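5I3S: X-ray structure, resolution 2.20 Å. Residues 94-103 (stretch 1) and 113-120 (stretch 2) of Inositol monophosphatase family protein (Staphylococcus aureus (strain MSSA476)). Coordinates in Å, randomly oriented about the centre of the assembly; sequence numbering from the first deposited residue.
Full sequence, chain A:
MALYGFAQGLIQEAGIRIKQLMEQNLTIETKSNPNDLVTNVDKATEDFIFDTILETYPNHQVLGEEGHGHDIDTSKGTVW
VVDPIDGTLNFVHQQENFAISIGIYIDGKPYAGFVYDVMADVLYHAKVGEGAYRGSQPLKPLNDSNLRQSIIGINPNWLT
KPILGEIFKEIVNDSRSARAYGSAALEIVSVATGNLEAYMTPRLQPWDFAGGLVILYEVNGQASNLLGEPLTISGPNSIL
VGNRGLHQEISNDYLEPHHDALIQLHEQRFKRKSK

Stretch 1 94-103: QQENFAISIG
Stretch 2, residues 113-120: GFVYDVMA

Residues 99-103 and 113-117 form neighbouring antiparallel strands, their axes 172° apart in direction and 4.6 Å apart at closest approach. Ile 100 pairs with Tyr 116 and Ile 102 with Phe 114 as hydrogen-bonded pairs; Ser 101-Val 115 and Gly 103-Gly 113 are non-hydrogen-bonded pairs, with CA atoms 4.5 Å apart in each.

Each hydrogen-bonded pair satisfies its own amides and carbonyls. Tyr 116 N donates to Ile 100 O (2.8 Å, nearly linear at 173°), and Ile 100 N returns a longer, more bent bond to Tyr 116 O (3.2 Å, 139°). Ile 102 N reaches Phe 114 O and Phe 114 N reaches Ile 102 O, both at 2.9 Å. The same carbonyls also receive CA-H contacts, such as Ser 101 CA to Phe 114 O at 3.3 Å.

Ile 100 (m, t), Ile 102 (m, t), Phe 114 (m) and Tyr 116 (t) share one sheet face, where Ile 102 CG2 meets Phe 114 CD2 at 3.9 Å. Ile 100 CD1 lies 3.9 Å from Val 118 CG2. Ala 99, Ser 101 and Val 115 (chi1 -11°, off-rotamer) occupy the other face.

Before the first strand, Gln 95 (phi/psi 54/38) and Asn 97 (64/40) flank an extended Glu 96 (178/179). Asn 97 ND2 donates to Gln 94 OE1 (3.1 Å). Phe 98 (p) places CE1 3.7 Å from Val 118 CB and CZ 3.7 Å from Met 119 CG; Met 119 is m, m, m.

Water joins the polar groups here. Water 1 accepts from Asn 97 N (2.9 Å) and lies within hydrogen-bonding distance of Asp 117 OD1 (2.8 Å). Water 2 bridges Asn 97 OD1 (2.9 Å) and Asp 117 OD2 (2.5 Å). Water 3 accepts from Met 119 N (2.8 Å) and contacts Phe 98 O (2.9 Å) and Asp 117 OD1 (2.8 Å).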

# COMPACT_ATOMS: atom_id res chain seq x y z
N GLN A 94 -3.17 -11.78 -0.16
CA GLN A 94 -2.49 -11.32 1.05
C GLN A 94 -3.16 -11.76 2.36
O GLN A 94 -2.56 -11.60 3.42
CB GLN A 94 -2.43 -9.78 1.02
CG GLN A 94 -1.96 -9.15 -0.29
CD GLN A 94 -1.82 -7.63 -0.18
OE1 GLN A 94 -2.68 -6.96 0.44
NE2 GLN A 94 -0.77 -7.07 -0.77
N GLN A 95 -4.42 -12.24 2.29
CA GLN A 95 -5.23 -12.59 3.46
C GLN A 95 -5.36 -11.47 4.50
O GLN A 95 -5.41 -11.75 5.72
CB GLN A 95 -4.72 -13.88 4.16
CG GLN A 95 -4.69 -15.10 3.27
CD GLN A 95 -3.53 -15.06 2.25
OE1 GLN A 95 -2.39 -14.69 2.59
NE2 GLN A 95 -3.83 -15.43 0.99
N GLU A 96 -5.47 -10.24 4.01
CA GLU A 96 -5.61 -9.04 4.82
C GLU A 96 -5.66 -7.86 3.86
O GLU A 96 -5.62 -8.06 2.64
CB GLU A 96 -4.45 -8.87 5.85
CG GLU A 96 -3.09 -8.65 5.23
CD GLU A 96 -1.93 -8.47 6.23
OE1 GLU A 96 -0.80 -8.21 5.74
OE2 GLU A 96 -2.12 -8.60 7.45
N ASN A 97 -5.80 -6.65 4.42
CA ASN A 97 -5.95 -5.41 3.66
C ASN A 97 -7.20 -5.33 2.84
O ASN A 97 -7.19 -4.81 1.72
CB ASN A 97 -4.67 -5.14 2.83
CG ASN A 97 -3.44 -5.11 3.71
OD1 ASN A 97 -3.49 -4.59 4.84
ND2 ASN A 97 -2.38 -5.69 3.25
N PHE A 98 -8.30 -5.82 3.44
CA PHE A 98 -9.61 -5.78 2.82
C PHE A 98 -10.62 -5.39 3.87
O PHE A 98 -10.43 -5.68 5.04
CB PHE A 98 -10.01 -7.15 2.27
CG PHE A 98 -10.04 -8.25 3.31
CD1 PHE A 98 -11.18 -8.49 4.09
CD2 PHE A 98 -8.95 -9.05 3.49
CE1 PHE A 98 -11.22 -9.50 5.04
CE2 PHE A 98 -8.97 -10.08 4.43
CZ PHE A 98 -10.10 -10.30 5.21
N ALA A 99 -11.69 -4.73 3.45
CA ALA A 99 -12.67 -4.23 4.42
C ALA A 99 -14.10 -4.67 4.10
O ALA A 99 -14.41 -4.89 2.96
CB ALA A 99 -12.59 -2.71 4.49
N ILE A 100 -14.94 -4.80 5.11
CA ILE A 100 -16.37 -4.72 4.88
C ILE A 100 -16.72 -3.23 5.00
O ILE A 100 -16.16 -2.52 5.87
CB ILE A 100 -17.20 -5.50 5.91
CG1 ILE A 100 -16.68 -6.92 6.13
CG2 ILE A 100 -18.67 -5.52 5.47
CD1 ILE A 100 -17.14 -7.54 7.44
N SER A 101 -17.59 -2.76 4.10
CA SER A 101 -18.03 -1.37 4.03
C SER A 101 -19.55 -1.25 4.02
O SER A 101 -20.21 -1.86 3.21
CB SER A 101 -17.51 -0.73 2.74
OG SER A 101 -17.81 0.68 2.65
N ILE A 102 -20.10 -0.39 4.85
CA ILE A 102 -21.56 -0.23 4.98
C ILE A 102 -21.82 1.23 5.03
O ILE A 102 -21.27 1.92 5.88
CB ILE A 102 -22.11 -0.89 6.28
CG1 ILE A 102 -22.20 -2.41 6.09
CG2 ILE A 102 -23.48 -0.35 6.66
CD1 ILE A 102 -22.57 -3.19 7.33
N GLY A 103 -22.60 1.72 4.08
CA GLY A 103 -23.10 3.07 4.12
C GLY A 103 -24.60 2.99 4.33
O GLY A 103 -25.30 2.13 3.75
N GLY A 113 -21.63 5.88 8.12
CA GLY A 113 -20.71 5.03 7.37
C GLY A 113 -19.71 4.21 8.23
O GLY A 113 -19.27 4.66 9.34
N PHE A 114 -19.35 3.04 7.69
CA PHE A 114 -18.52 2.05 8.37
C PHE A 114 -17.56 1.38 7.40
O PHE A 114 -18.02 0.87 6.40
CB PHE A 114 -19.38 0.94 9.02
CG PHE A 114 -20.47 1.46 9.96
CD1 PHE A 114 -20.23 1.60 11.31
CD2 PHE A 114 -21.74 1.79 9.47
CE1 PHE A 114 -21.23 2.06 12.17
CE2 PHE A 114 -22.74 2.26 10.31
CZ PHE A 114 -22.49 2.39 11.67
N VAL A 115 -16.25 1.40 7.68
CA VAL A 115 -15.29 0.53 6.98
C VAL A 115 -14.44 -0.25 7.99
O VAL A 115 -13.74 0.33 8.82
CB VAL A 115 -14.50 1.19 5.78
CG1 VAL A 115 -15.03 2.54 5.36
CG2 VAL A 115 -13.05 1.29 5.97
N TYR A 116 -14.60 -1.57 7.97
CA TYR A 116 -14.05 -2.45 9.00
C TYR A 116 -12.90 -3.19 8.44
O TYR A 116 -13.09 -4.01 7.55
CB TYR A 116 -15.10 -3.44 9.52
CG TYR A 116 -14.64 -4.33 10.69
CD1 TYR A 116 -13.76 -3.85 11.67
CD2 TYR A 116 -15.14 -5.62 10.85
CE1 TYR A 116 -13.35 -4.65 12.75
CE2 TYR A 116 -14.73 -6.41 11.92
CZ TYR A 116 -13.83 -5.91 12.86
OH TYR A 116 -13.41 -6.68 13.90
N ASP A 117 -11.69 -2.88 8.92
CA ASP A 117 -10.48 -3.55 8.46
C ASP A 117 -10.44 -4.84 9.28
O ASP A 117 -10.02 -4.86 10.42
CB ASP A 117 -9.21 -2.67 8.67
CG ASP A 117 -7.92 -3.33 8.19
OD1 ASP A 117 -7.86 -4.60 8.12
OD2 ASP A 117 -6.96 -2.59 7.89
N VAL A 118 -10.96 -5.89 8.68
CA VAL A 118 -11.25 -7.11 9.39
C VAL A 118 -9.99 -7.71 10.04
O VAL A 118 -10.05 -8.09 11.20
CB VAL A 118 -11.88 -8.17 8.45
CG1 VAL A 118 -12.01 -9.50 9.15
CG2 VAL A 118 -13.24 -7.68 7.94
N MET A 119 -8.87 -7.77 9.30
CA MET A 119 -7.71 -8.44 9.81
C MET A 119 -6.91 -7.64 10.82
O MET A 119 -6.16 -8.24 11.59
CB MET A 119 -6.83 -9.01 8.69
CG MET A 119 -7.53 -10.04 7.81
SD MET A 119 -8.52 -11.39 8.51
CE MET A 119 -7.14 -12.34 9.16
N ALA A 120 -7.07 -6.32 10.88
CA ALA A 120 -6.47 -5.56 11.99
C ALA A 120 -7.43 -5.32 13.15
O ALA A 120 -7.05 -4.75 14.16
CB ALA A 120 -5.97 -4.25 11.48
O HOH W 1 -5.58 -5.86 7.23
O HOH W 2 -5.01 -2.60 6.39
O HOH W 3 -8.40 -6.91 6.65